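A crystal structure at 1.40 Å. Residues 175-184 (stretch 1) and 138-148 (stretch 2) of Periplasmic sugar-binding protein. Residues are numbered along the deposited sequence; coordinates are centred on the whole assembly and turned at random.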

# COMPACT_ATOMS: atom_id res chain seq x y z
N GLY A 175 5.15 -3.61 9.88
CA GLY A 175 5.62 -4.92 9.41
C GLY A 175 7.12 -4.89 9.14
O GLY A 175 7.90 -5.84 9.49
N ALA A 176 7.55 -3.79 8.54
CA ALA A 176 8.99 -3.61 8.26
C ALA A 176 9.80 -3.42 9.53
O ALA A 176 10.88 -4.00 9.70
CB ALA A 176 9.20 -2.44 7.31
N TRP A 177 9.30 -2.57 10.41
CA TRP A 177 10.02 -2.24 11.64
C TRP A 177 10.27 -3.48 12.48
O TRP A 177 11.33 -3.63 13.12
CB TRP A 177 9.21 -1.25 12.48
CG TRP A 177 9.93 -0.78 13.72
CD1 TRP A 177 9.66 -1.16 15.00
CD2 TRP A 177 11.04 0.14 13.79
NE1 TRP A 177 10.52 -0.53 15.87
CE2 TRP A 177 11.36 0.29 15.15
CE3 TRP A 177 11.76 0.88 12.84
CZ2 TRP A 177 12.41 1.14 15.59
CZ3 TRP A 177 12.78 1.72 13.26
CH2 TRP A 177 13.10 1.84 14.63
N LYS A 178 9.29 -4.37 12.51
CA LYS A 178 9.41 -5.56 13.34
C LYS A 178 10.42 -6.56 12.81
O LYS A 178 10.79 -7.48 13.53
CB LYS A 178 8.05 -6.15 13.67
CG LYS A 178 7.22 -5.11 14.44
CD LYS A 178 6.15 -5.73 15.26
CE LYS A 178 5.58 -4.81 16.30
NZ LYS A 178 4.31 -5.44 16.72
N VAL A 179 10.87 -6.36 11.57
CA VAL A 179 12.01 -7.09 11.02
C VAL A 179 13.30 -6.28 11.12
O VAL A 179 14.36 -6.83 11.46
CB VAL A 179 11.72 -7.49 9.55
CG1 VAL A 179 12.97 -8.01 8.84
CG2 VAL A 179 10.60 -8.51 9.48
N LEU A 180 13.23 -5.00 10.81
CA LEU A 180 14.44 -4.19 10.83
C LEU A 180 14.98 -3.86 12.23
O LEU A 180 16.19 -3.80 12.42
CB LEU A 180 14.26 -2.88 10.05
CG LEU A 180 13.93 -3.01 8.57
CD1 LEU A 180 13.45 -1.67 8.01
CD2 LEU A 180 15.11 -3.52 7.78
N GLN A 181 14.09 -3.65 13.19
CA GLN A 181 14.52 -3.16 14.48
C GLN A 181 15.56 -4.07 15.15
O GLN A 181 16.59 -3.59 15.64
CB GLN A 181 13.32 -2.85 15.39
CG GLN A 181 13.69 -2.30 16.76
CD GLN A 181 14.15 -3.38 17.76
OE1 GLN A 181 13.62 -4.50 17.76
NE2 GLN A 181 15.10 -3.02 18.62
N PRO A 182 15.33 -5.40 15.15
CA PRO A 182 16.38 -6.23 15.74
C PRO A 182 17.71 -6.12 15.01
O PRO A 182 18.76 -6.25 15.63
CB PRO A 182 15.84 -7.65 15.55
CG PRO A 182 14.37 -7.49 15.51
CD PRO A 182 14.11 -6.16 14.87
N LYS A 183 17.67 -5.92 13.71
CA LYS A 183 18.89 -5.78 12.90
C LYS A 183 19.53 -4.40 12.95
O LYS A 183 20.63 -4.19 12.46
CB LYS A 183 18.59 -6.20 11.46
CG LYS A 183 18.07 -7.64 11.39
CD LYS A 183 18.99 -8.65 12.02
CE LYS A 183 20.30 -8.70 11.28
NZ LYS A 183 21.20 -9.65 12.00
N ILE A 184 18.83 -3.43 13.55
CA ILE A 184 19.42 -2.15 13.90
C ILE A 184 20.03 -2.28 15.30
O ILE A 184 21.19 -1.89 15.55
CB ILE A 184 18.37 -1.01 13.85
CG1 ILE A 184 17.82 -0.90 12.42
CG2 ILE A 184 18.99 0.32 14.28
CD1 ILE A 184 16.49 -0.20 12.31
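Stretch 2 138-148: VGAQQAQYLVD

Stretch 2 is a helix that packs closely against the helix of stretch 1, through bare backbone at the glycine end and small apolar side chains beyond it. All of 138-148 has helical backbone angles, and the helix begins earlier in the chain. The two helices run in roughly the same direction, with 31° between their N-to-C directions. Their axes approach to 6.8 Å, which is close for two helices. Together the stretches bury 426 Å².

The tightest point is where Gly139 meets Gly175 and Ala176. The CA atoms of Gly139 and Ala176 are 4.2 Å apart, and Gly139 C lies 3.5 Å from Gly175 C. Neither glycine has a side chain to hold the backbones apart. A CB on Gly139 would point toward stretch 1 and come within 2.8 Å of Ala176 N, a clash. A CB on Gly175 would be tight, 3.0 Å from Ala140 N.

Two CA-H...O contacts join the backbones here. Ala176 CA is 3.2 Å from Gly139 O, and Ala140 CA is 3.3 Å from Gly175 O. Each helix thus supplies one carbonyl oxygen and one CA. No hydrogen bond crosses between the stretches. Gly139 O is 3.5 Å from Ala176 N, but the angle is poor; this oxygen accepts instead from Ala143 N, at 3.0 Å, within its own helix.

One turn on, Ala143 points its CB toward stretch 1. Ala143 CB lies 3.4 Å from Ala176 O and 3.9 Å from Ala176 CB. The same Ala143 CB is 3.6 Å from Val179 CB and 3.6 Å from Leu180 CG.

Val179 is the knob of the contact. Its side chain, with chi1 in t, sits in a hole formed by Ala140, Ala143, Gln144 and Val147. Val179 CG2 is 4.2 Å from Ala140 CB. Val179 CG1 is 3.7 Å from Val147 CG2 and also 3.7 Å from Gln144 OE1. The Gln144 amide is tied to its own helix: Gln144 NE2 donates to Asp148 OD1 at 2.9 Å.

Val147 carries the contact further along. Val147 CG2 lies 4.3 Å from Leu180 CD2 and 4.0 Å from Lys183 CG, so the aliphatic part of the lysine adds to the apolar surface.

Stretch 1 is kinked where Val179 N and Pro182 N lack a bond to the turn before. Stretch 2 keeps its i to i-4 bonds from Gln142 N through Asp148 N, although Leu146 N to Gln142 O is weak at 3.4 Å.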

# COMPACT_ATOMS: atom_id res chain seq x y z
N VAL A 138 3.27 -7.30 3.79
CA VAL A 138 3.97 -6.45 2.81
C VAL A 138 5.23 -5.81 3.43
O VAL A 138 6.34 -5.90 2.88
CB VAL A 138 3.07 -5.32 2.28
CG1 VAL A 138 3.85 -4.38 1.40
CG2 VAL A 138 1.89 -5.91 1.54
N GLY A 139 5.07 -5.16 4.58
CA GLY A 139 6.22 -4.47 5.20
C GLY A 139 7.28 -5.45 5.65
O GLY A 139 8.45 -5.19 5.50
N ALA A 140 6.85 -6.57 6.23
CA ALA A 140 7.77 -7.63 6.67
C ALA A 140 8.58 -8.13 5.48
O ALA A 140 9.79 -8.28 5.59
CB ALA A 140 7.03 -8.77 7.35
N GLN A 141 7.92 -8.36 4.35
CA GLN A 141 8.61 -8.85 3.18
C GLN A 141 9.59 -7.83 2.62
O GLN A 141 10.68 -8.16 2.17
CB GLN A 141 7.63 -9.28 2.10
CG GLN A 141 6.97 -10.60 2.41
CD GLN A 141 6.04 -11.05 1.29
OE1 GLN A 141 6.25 -10.71 0.15
NE2 GLN A 141 5.05 -11.83 1.62
N GLN A 142 9.20 -6.57 2.64
CA GLN A 142 10.11 -5.52 2.21
C GLN A 142 11.38 -5.54 3.07
O GLN A 142 12.51 -5.56 2.58
CB GLN A 142 9.43 -4.16 2.27
CG GLN A 142 8.34 -3.99 1.24
CD GLN A 142 7.56 -2.74 1.43
OE1 GLN A 142 7.46 -2.22 2.53
NE2 GLN A 142 6.99 -2.23 0.35
N ALA A 143 11.17 -5.49 4.38
CA ALA A 143 12.31 -5.49 5.29
C ALA A 143 13.16 -6.77 5.21
O ALA A 143 14.40 -6.71 5.26
CB ALA A 143 11.85 -5.27 6.71
N GLN A 144 12.49 -7.90 5.10
CA GLN A 144 13.18 -9.19 5.06
C GLN A 144 14.10 -9.27 3.84
O GLN A 144 15.21 -9.77 3.94
CB GLN A 144 12.18 -10.35 5.10
CG GLN A 144 12.85 -11.69 5.36
CD GLN A 144 13.45 -11.74 6.75
OE1 GLN A 144 12.75 -11.55 7.74
NE2 GLN A 144 14.75 -11.97 6.82
N TYR A 145 13.67 -8.71 2.71
CA TYR A 145 14.50 -8.65 1.51
C TYR A 145 15.80 -7.89 1.81
O TYR A 145 16.90 -8.35 1.48
CB TYR A 145 13.76 -8.02 0.32
CG TYR A 145 14.66 -7.99 -0.89
CD1 TYR A 145 15.54 -6.93 -1.08
CD2 TYR A 145 14.66 -9.03 -1.81
CE1 TYR A 145 16.41 -6.90 -2.16
CE2 TYR A 145 15.52 -9.02 -2.90
CZ TYR A 145 16.38 -7.95 -3.06
OH TYR A 145 17.24 -7.93 -4.13
N LEU A 146 15.69 -6.77 2.50
CA LEU A 146 16.85 -5.96 2.83
C LEU A 146 17.78 -6.75 3.75
O LEU A 146 19.00 -6.82 3.53
CB LEU A 146 16.45 -4.65 3.47
CG LEU A 146 15.66 -3.72 2.53
CD1 LEU A 146 15.21 -2.49 3.29
CD2 LEU A 146 16.41 -3.26 1.28
N VAL A 147 17.19 -7.33 4.79
CA VAL A 147 17.96 -8.13 5.75
C VAL A 147 18.70 -9.27 5.05
O VAL A 147 19.90 -9.52 5.31
CB VAL A 147 17.04 -8.69 6.86
CG1 VAL A 147 17.82 -9.62 7.77
CG2 VAL A 147 16.46 -7.57 7.72
N ASP A 148 18.01 -9.95 4.13
CA ASP A 148 18.56 -11.12 3.48
C ASP A 148 19.73 -10.78 2.58
O ASP A 148 20.54 -11.66 2.24
CB ASP A 148 17.48 -11.85 2.66
CG ASP A 148 16.46 -12.60 3.54
OD1 ASP A 148 16.65 -12.73 4.77
OD2 ASP A 148 15.44 -13.05 2.99